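Local coordinates for beta-ketoacyl-[acyl-carrier-protein] synthase FabY (Pseudomonas aeruginosa, PDB 4CW4) that condenses acetyl-CoA with malonyl-ACP to give acetoacetyl-ACP, the primer with which fatty acid synthesis begins, at residues T206-D209 with W210-V214; D215-P219 with D220-V224. All coordinates share one frame; numbering follows the deposited sequence.

Contact 1: T206-D209 with W210-V214; sequences TGID and WKTIV
W210 opens the helix directly after D209. With CG anti to the backbone N (chi1 -179°), its indole packs on V307 and I309 of strand 307-314, while NE1 is hydrogen-bonded to L273 O. At K211 the backbone N donates to D209 OD1 over 3.0 Å. It meets the carboxylate from above its plane, and the N-H...O angle of 150° supports a genuine capping bond. The amine at the far end of K211 forms a salt bridge with D215. T212 N makes a weak bond to D209 O, and T212 OG1 lies 3.0 Å from a water that accepts from D209 N at 2.9 Å. I213 N, 3.3 Å from the same D209 O, lies in the carbonyl plane at a C=O...N angle of 160°, consistent with the first regular i to i+4 bond of the helix. Beside the cap, I213 CG1 touches I208 CG2 at 3.6 Å, the two side chains crossing at about a right angle; both also rest on L381. With D209 gripping K211 N through its side chain and I213 N through its carbonyl, the geometry is that of an Asp N-cap, here starting a short surface helix of the ketosynthase fold.

Contact 2: D215-P219 with D220-V224; sequences DNVQP and DEIAV
With CG of E221 anti to its carbonyl carbon (chi1 -71°) and the chain extended beyond, the carboxylate folds back over Q218, whose own CG takes the same rotation. E221 OE1 thereby accepts from Q218 N at 2.9 Å; the N-H...O angle is a nearly straight 164°, although the donor stands above the carboxylate plane. In return E221 N donates to Q218 O over 3.0 Å, tying the same two residues a second time. The amide of Q218 and the carboxylate of E221 are stacked, their planes 30° apart. Their outer ends turn to other partners: Q218 OE1 accepts from V627 N, and E221 OE2 pairs with K629. D220 lies alongside Q218, its OD1 3.4 Å from Q218 CB, while OD2 forms a salt bridge with K416 of the second subunit. OD1 is buried without a polar partner in the model. On the apolar side, V217 CG2 meets I222 CD1 at 3.6 Å, the two branched side chains nearly perpendicular. The i to i+3 bond from E221 N to Q218 O, with P219 and D220 at the corners in the matching backbone conformations, defines a type I beta turn, leading into strand 222-225 of the thiolase-like core.

Contact 1 precedes contact 2 along the chain, and their centres lie 12 Å apart on the same side of the chain's centre, both in the N-terminal beta-ketoacyl synthase domain. Together they follow the chain from the loop after helix 190-204, through helix 210-215 and its exit turn, into strand 222-225, which pairs in parallel with strands 278-283 and 307-314. They also touch directly: W210 CH2 packs 4.0 Å from I222 CG2, so the helix start is laid against the strand start. The first contact is at the surface and the second is buried, where the turn reaches the second subunit of the homodimer. Both lie away from C286, H439 and H477, the probable active-site residues.

Contact 1: T206-D209 with W210-V214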
loop_
_atom_site.group_PDB
_atom_site.type_symbol
_atom_site.label_atom_id
_atom_site.label_comp_id
_atom_site.label_asym_id
_atom_site.label_seq_id
_atom_site.Cartn_x
_atom_site.Cartn_y
_atom_site.Cartn_z
ATOM N N THR A 206 -1.609 9.217 -25.804
ATOM C CA THR A 206 -1.298 8.110 -26.708
ATOM C C THR A 206 -1.709 8.362 -28.148
ATOM O O THR A 206 -1.194 7.706 -29.036
ATOM C CB THR A 206 -1.977 6.792 -26.284
ATOM O OG1 THR A 206 -3.393 6.900 -26.448
ATOM C CG2 THR A 206 -1.622 6.395 -24.845
ATOM N N GLY A 207 -2.667 9.254 -28.379
ATOM C CA GLY A 207 -3.234 9.432 -29.699
ATOM C C GLY A 207 -4.099 8.284 -30.186
ATOM O O GLY A 207 -4.395 8.215 -31.377
ATOM N N ILE A 208 -4.509 7.396 -29.285
ATOM C CA ILE A 208 -5.346 6.262 -29.651
ATOM C C ILE A 208 -6.605 6.283 -28.788
ATOM O O ILE A 208 -6.536 6.488 -27.573
ATOM C CB ILE A 208 -4.585 4.924 -29.489
ATOM C CG1 ILE A 208 -3.332 4.894 -30.373
ATOM C CG2 ILE A 208 -5.490 3.745 -29.858
ATOM C CD1 ILE A 208 -2.400 3.771 -30.048
ATOM N N ASP A 209 -7.761 6.111 -29.428
ATOM C CA ASP A 209 -9.027 6.048 -28.707
ATOM C C ASP A 209 -8.952 4.892 -27.699
ATOM O O ASP A 209 -8.578 3.782 -28.056
ATOM C CB ASP A 209 -10.178 5.847 -29.714
ATOM C CG ASP A 209 -11.579 6.006 -29.108
ATOM O OD1 ASP A 209 -11.782 5.834 -27.892
ATOM O OD2 ASP A 209 -12.510 6.295 -29.896
ATOM N N TRP A 210 -9.282 5.146 -26.437
ATOM C CA TRP A 210 -9.259 4.086 -25.427
ATOM C C TRP A 210 -10.126 2.901 -25.876
ATOM O O TRP A 210 -9.755 1.749 -25.669
ATOM C CB TRP A 210 -9.708 4.602 -24.051
ATOM C CG TRP A 210 -9.667 3.523 -22.982
ATOM C CD1 TRP A 210 -10.730 3.006 -22.300
ATOM C CD2 TRP A 210 -8.509 2.820 -22.500
ATOM N NE1 TRP A 210 -10.308 2.036 -21.425
ATOM C CE2 TRP A 210 -8.950 1.898 -21.535
ATOM C CE3 TRP A 210 -7.146 2.882 -22.792
ATOM C CZ2 TRP A 210 -8.075 1.046 -20.863
ATOM C CZ3 TRP A 210 -6.282 2.039 -22.118
ATOM C CH2 TRP A 210 -6.750 1.132 -21.170
ATOM N N LYS A 211 -11.255 3.185 -26.520
ATOM C CA LYS A 211 -12.110 2.123 -27.056
ATOM C C LYS A 211 -11.373 1.197 -28.024
ATOM O O LYS A 211 -11.583 -0.014 -28.012
ATOM C CB LYS A 211 -13.334 2.714 -27.757
ATOM C CG LYS A 211 -14.201 1.670 -28.439
ATOM C CD LYS A 211 -15.662 1.978 -28.250
ATOM C CE LYS A 211 -16.557 1.023 -29.051
ATOM N NZ LYS A 211 -16.285 -0.413 -28.802
ATOM N N THR A 212 -10.531 1.767 -28.873
ATOM C CA THR A 212 -9.773 0.973 -29.820
ATOM C C THR A 212 -8.822 0.030 -29.094
ATOM O O THR A 212 -8.659 -1.140 -29.474
ATOM C CB THR A 212 -8.966 1.871 -30.776
ATOM O OG1 THR A 212 -9.850 2.758 -31.459
ATOM C CG2 THR A 212 -8.227 1.040 -31.805
ATOM N N ILE A 213 -8.176 0.547 -28.053
ATOM C CA ILE A 213 -7.265 -0.268 -27.250
ATOM C C ILE A 213 -8.017 -1.441 -26.606
ATOM O O ILE A 213 -7.624 -2.599 -26.757
ATOM C CB ILE A 213 -6.535 0.593 -26.194
ATOM C CG1 ILE A 213 -5.639 1.608 -26.924
ATOM C CG2 ILE A 213 -5.730 -0.293 -25.210
ATOM C CD1 ILE A 213 -5.048 2.691 -26.002
ATOM N N VAL A 214 -9.118 -1.146 -25.929
ATOM C CA VAL A 214 -9.904 -2.181 -25.262
ATOM C C VAL A 214 -10.409 -3.235 -26.263
ATOM O O VAL A 214 -10.369 -4.435 -25.968
ATOM C CB VAL A 214 -11.081 -1.557 -24.491
ATOM C CG1 VAL A 214 -11.898 -2.625 -23.818
ATOM C CG2 VAL A 214 -10.568 -0.578 -23.442
HETATM O O HOH W 1 -8.243 5.175 -32.090
#

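Contact 2: D215-P219 with D220-V224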
loop_
_atom_site.group_PDB
_atom_site.type_symbol
_atom_site.label_atom_id
_atom_site.label_comp_id
_atom_site.label_asym_id
_atom_site.label_seq_id
_atom_site.Cartn_x
_atom_site.Cartn_y
_atom_site.Cartn_z
ATOM N N ASP A 215 -10.862 -2.789 -27.439
ATOM C CA ASP A 215 -11.382 -3.683 -28.485
ATOM C C ASP A 215 -10.303 -4.651 -29.015
ATOM O O ASP A 215 -10.619 -5.661 -29.654
ATOM C CB ASP A 215 -11.893 -2.873 -29.689
ATOM C CG ASP A 215 -13.300 -2.320 -29.505
ATOM O OD1 ASP A 215 -14.017 -2.707 -28.561
ATOM O OD2 ASP A 215 -13.690 -1.480 -30.349
ATOM N N ASN A 216 -9.034 -4.321 -28.774
ATOM C CA ASN A 216 -7.929 -5.113 -29.299
ATOM C C ASN A 216 -7.278 -6.082 -28.323
ATOM O O ASN A 216 -6.313 -6.745 -28.684
ATOM C CB ASN A 216 -6.862 -4.204 -29.905
ATOM C CG ASN A 216 -7.148 -3.865 -31.355
ATOM O OD1 ASN A 216 -6.666 -4.534 -32.272
ATOM N ND2 ASN A 216 -7.950 -2.839 -31.569
ATOM N N VAL A 217 -7.806 -6.178 -27.105
ATOM C CA VAL A 217 -7.269 -7.102 -26.100
ATOM C C VAL A 217 -8.419 -7.806 -25.377
ATOM O O VAL A 217 -9.576 -7.412 -25.524
ATOM C CB VAL A 217 -6.343 -6.368 -25.088
ATOM C CG1 VAL A 217 -5.165 -5.723 -25.820
ATOM C CG2 VAL A 217 -7.097 -5.327 -24.281
ATOM N N GLN A 218 -8.117 -8.862 -24.627
ATOM C CA GLN A 218 -9.122 -9.493 -23.774
ATOM C C GLN A 218 -9.391 -8.623 -22.540
ATOM O O GLN A 218 -8.559 -7.801 -22.149
ATOM C CB GLN A 218 -8.710 -10.915 -23.376
ATOM C CG GLN A 218 -8.548 -11.812 -24.604
ATOM C CD GLN A 218 -8.370 -13.276 -24.281
ATOM O OE1 GLN A 218 -8.716 -13.725 -23.212
ATOM N NE2 GLN A 218 -7.800 -14.019 -25.215
ATOM N N PRO A 219 -10.580 -8.771 -21.941
ATOM C CA PRO A 219 -10.924 -7.863 -20.835
ATOM C C PRO A 219 -9.974 -7.918 -19.628
ATOM O O PRO A 219 -9.815 -6.916 -18.929
ATOM C CB PRO A 219 -12.330 -8.333 -20.416
ATOM C CG PRO A 219 -12.889 -8.950 -21.655
ATOM C CD PRO A 219 -11.712 -9.630 -22.333
ATOM N N ASP A 220 -9.360 -9.071 -19.396
ATOM C CA ASP A 220 -8.431 -9.239 -18.291
ATOM C C ASP A 220 -7.012 -8.799 -18.621
ATOM O O ASP A 220 -6.141 -8.891 -17.765
ATOM C CB ASP A 220 -8.434 -10.688 -17.789
ATOM C CG ASP A 220 -8.013 -11.693 -18.854
ATOM O OD1 ASP A 220 -8.128 -11.379 -20.057
ATOM O OD2 ASP A 220 -7.613 -12.825 -18.471
ATOM N N GLU A 221 -6.787 -8.309 -19.840
ATOM C CA GLU A 221 -5.432 -7.958 -20.294
ATOM C C GLU A 221 -5.048 -6.474 -20.149
ATOM O O GLU A 221 -4.029 -6.009 -20.682
ATOM C CB GLU A 221 -5.230 -8.451 -21.742
ATOM C CG GLU A 221 -5.119 -9.977 -21.815
ATOM C CD GLU A 221 -4.953 -10.509 -23.221
ATOM O OE1 GLU A 221 -5.378 -9.810 -24.173
ATOM O OE2 GLU A 221 -4.392 -11.622 -23.359
ATOM N N ILE A 222 -5.886 -5.744 -19.427
ATOM C CA ILE A 222 -5.609 -4.372 -19.029
ATOM C C ILE A 222 -5.230 -4.403 -17.557
ATOM O O ILE A 222 -5.840 -5.120 -16.789
ATOM C CB ILE A 222 -6.874 -3.497 -19.148
ATOM C CG1 ILE A 222 -7.462 -3.560 -20.551
ATOM C CG2 ILE A 222 -6.589 -2.059 -18.726
ATOM C CD1 ILE A 222 -6.615 -2.967 -21.578
ATOM N N ALA A 223 -4.221 -3.647 -17.161
ATOM C CA ALA A 223 -3.793 -3.603 -15.771
ATOM C C ALA A 223 -3.531 -2.172 -15.362
ATOM O O ALA A 223 -3.079 -1.387 -16.169
ATOM C CB ALA A 223 -2.532 -4.387 -15.606
ATOM N N VAL A 224 -3.800 -1.871 -14.097
ATOM C CA VAL A 224 -3.525 -0.565 -13.518
ATOM C C VAL A 224 -2.842 -0.754 -12.174
ATOM O O VAL A 224 -3.351 -1.485 -11.321
ATOM C CB VAL A 224 -4.807 0.270 -13.314
ATOM C CG1 VAL A 224 -4.476 1.620 -12.699
ATOM C CG2 VAL A 224 -5.549 0.446 -14.638
#